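Local coordinates for heat shock protein STI1 (Saccharomyces cerevisiae, PDB 3UPV), which links Hsp70 to Hsp90 as an adaptor co-chaperone, the fragment here being its TPR2B domain, which binds the C-terminal end of Hsp70, at residues A81-K86 with Y119-Q124. Residues are numbered along the deposited sequence; the frame is centred on the assembly and turned at random.
Sequences AQIAVK and YKASQQ
I83 reaches from the last turn of helix 72-84 to helix 111-124 and meets it with both arms of its side chain. CD1 lies 3.9 Å from CB of A121, with CG1 of the same arm almost as near, while the CG2 methyl turns to K120 and sits 4.0 Å from its NZ. A chi1 of -73° sends the two branches in different directions, CG2 anti to the backbone N and CG1 beside that N. K120 leaves its backbone with CG anti to N (chi1 170°), then bends at chi3 and chi4, bringing CE across the isoleucine at 4.1 Å from CD1; both CE and NZ, the end of the lysine, thus lie against the isoleucine methyls. Residues 81-86 lie in TPR 9; helix 88-106 follows helix 72-84 in the chain, and helix 111-124, the last, packs at the C-terminal end of the TPR array. A91 and L92 of helix 88-106 touch I83 and A121 respectively, so all three helices converge at this apolar spot. Cutting I83 back to an alanine is likely to open a gap here, leaving A121 CB and K120 CE without their apolar partner. Beyond the isoleucine, Q124 joins the helices through water: one molecule donates to O of I83 at 2.7 Å and accepts from NE2 of Q124 at 3.3 Å. The same NE2 is hydrogen-bonded to the hydroxyl of Y88. Just past I83 the first helix ends in a Schellman motif with K86 as its C-prime residue (phi 62°), whose N bonds back to O of I83 at 3.0 Å, so this carbonyl receives both a backbone N-H and the bridging water.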
loop_
_atom_site.group_PDB
_atom_site.type_symbol
_atom_site.label_atom_id
_atom_site.label_comp_id
_atom_site.label_asym_id
_atom_site.label_seq_id
_atom_site.Cartn_x
_atom_site.Cartn_y
_atom_site.Cartn_z
ATOM N N ALA A 81 -4.729 -2.899 -5.788
ATOM C CA ALA A 81 -5.392 -1.816 -6.501
ATOM C C ALA A 81 -5.422 -2.081 -7.981
ATOM O O ALA A 81 -6.441 -1.796 -8.673
ATOM C CB ALA A 81 -4.764 -0.453 -6.188
ATOM N N GLN A 82 -4.355 -2.651 -8.502
ATOM C CA GLN A 82 -4.348 -2.964 -9.962
ATOM C C GLN A 82 -5.424 -4.035 -10.301
ATOM O O GLN A 82 -6.167 -3.922 -11.300
ATOM C CB GLN A 82 -2.964 -3.398 -10.459
ATOM C CG GLN A 82 -1.995 -2.190 -10.510
ATOM C CD GLN A 82 -0.554 -2.567 -10.857
ATOM O OE1 GLN A 82 0.060 -1.963 -11.724
ATOM N NE2 GLN A 82 -0.061 -3.611 -10.275
ATOM N N ILE A 83 -5.605 -5.020 -9.425
ATOM C CA ILE A 83 -6.652 -5.953 -9.653
ATOM C C ILE A 83 -8.018 -5.225 -9.633
ATOM O O ILE A 83 -8.901 -5.526 -10.436
ATOM C CB ILE A 83 -6.587 -7.034 -8.590
ATOM C CG1 ILE A 83 -5.377 -7.940 -8.909
ATOM C CG2 ILE A 83 -7.853 -7.934 -8.475
ATOM C CD1 ILE A 83 -5.038 -8.862 -7.828
ATOM N N ALA A 84 -8.163 -4.243 -8.737
ATOM C CA ALA A 84 -9.441 -3.585 -8.626
ATOM C C ALA A 84 -9.826 -2.861 -9.877
ATOM O O ALA A 84 -11.033 -2.763 -10.172
ATOM C CB ALA A 84 -9.476 -2.658 -7.419
ATOM N N VAL A 85 -8.825 -2.344 -10.576
ATOM C CA VAL A 85 -9.036 -1.620 -11.841
ATOM C C VAL A 85 -8.791 -2.480 -13.089
ATOM O O VAL A 85 -8.747 -1.983 -14.221
ATOM C CB VAL A 85 -8.217 -0.290 -11.920
ATOM C CG1 VAL A 85 -8.697 0.724 -10.893
ATOM C CG2 VAL A 85 -6.737 -0.566 -11.799
ATOM N N LYS A 86 -8.750 -3.796 -12.898
ATOM C CA LYS A 86 -8.650 -4.796 -14.028
ATOM C C LYS A 86 -7.371 -4.649 -14.847
ATOM O O LYS A 86 -7.286 -5.026 -16.030
ATOM C CB LYS A 86 -9.815 -4.626 -14.984
ATOM C CG LYS A 86 -11.135 -4.745 -14.332
ATOM C CD LYS A 86 -12.161 -4.802 -15.445
ATOM C CE LYS A 86 -13.502 -4.578 -14.918
ATOM N NZ LYS A 86 -13.724 -5.606 -13.868
ATOM N N TYR A 119 -3.181 -15.707 -7.967
ATOM C CA TYR A 119 -4.171 -16.660 -8.473
ATOM C C TYR A 119 -5.399 -15.880 -8.968
ATOM O O TYR A 119 -5.955 -16.207 -10.006
ATOM C CB TYR A 119 -4.615 -17.643 -7.400
ATOM C CG TYR A 119 -5.547 -18.650 -8.009
ATOM C CD1 TYR A 119 -5.076 -19.534 -9.013
ATOM C CD2 TYR A 119 -6.906 -18.685 -7.667
ATOM C CE1 TYR A 119 -5.959 -20.459 -9.648
ATOM C CE2 TYR A 119 -7.786 -19.589 -8.288
ATOM C CZ TYR A 119 -7.307 -20.461 -9.265
ATOM O OH TYR A 119 -8.156 -21.347 -9.873
ATOM N N LYS A 120 -5.790 -14.861 -8.223
ATOM C CA LYS A 120 -7.015 -14.107 -8.450
ATOM C C LYS A 120 -6.769 -13.275 -9.737
ATOM O O LYS A 120 -7.559 -13.318 -10.706
ATOM C CB LYS A 120 -7.342 -13.264 -7.190
ATOM C CG LYS A 120 -8.478 -12.212 -7.317
ATOM C CD LYS A 120 -8.848 -11.513 -5.964
ATOM C CE LYS A 120 -7.793 -10.515 -5.340
ATOM N NZ LYS A 120 -8.292 -9.132 -4.727
ATOM N N ALA A 121 -5.613 -12.628 -9.818
ATOM C CA ALA A 121 -5.268 -11.867 -11.044
ATOM C C ALA A 121 -5.210 -12.738 -12.299
ATOM O O ALA A 121 -5.716 -12.347 -13.394
ATOM C CB ALA A 121 -3.962 -11.065 -10.872
ATOM N N SER A 122 -4.571 -13.899 -12.164
ATOM C CA SER A 122 -4.465 -14.814 -13.305
ATOM C C SER A 122 -5.829 -15.294 -13.823
ATOM O O SER A 122 -6.118 -15.241 -15.038
ATOM C CB SER A 122 -3.588 -16.002 -12.943
ATOM O OG SER A 122 -3.523 -16.856 -14.067
ATOM N N GLN A 123 -6.684 -15.726 -12.915
ATOM C CA GLN A 123 -8.006 -16.175 -13.314
ATOM C C GLN A 123 -8.841 -15.080 -13.972
ATOM O O GLN A 123 -9.462 -15.346 -15.029
ATOM C CB GLN A 123 -8.690 -16.858 -12.134
ATOM C CG GLN A 123 -7.787 -18.020 -11.562
ATOM C CD GLN A 123 -7.672 -19.207 -12.505
ATOM O OE1 GLN A 123 -6.583 -19.549 -12.988
ATOM N NE2 GLN A 123 -8.815 -19.842 -12.783
ATOM N N GLN A 124 -8.805 -13.843 -13.444
ATOM C CA GLN A 124 -9.646 -12.808 -14.065
ATOM C C GLN A 124 -9.082 -12.374 -15.418
ATOM O O GLN A 124 -9.824 -11.881 -16.273
ATOM C CB GLN A 124 -9.955 -11.626 -13.132
ATOM C CG GLN A 124 -10.351 -12.064 -11.737
ATOM C CD GLN A 124 -10.713 -10.919 -10.753
ATOM O OE1 GLN A 124 -10.976 -11.185 -9.574
ATOM N NE2 GLN A 124 -10.771 -9.660 -11.237
HETATM O O HOH W 1 -11.335 -6.676 -9.955
#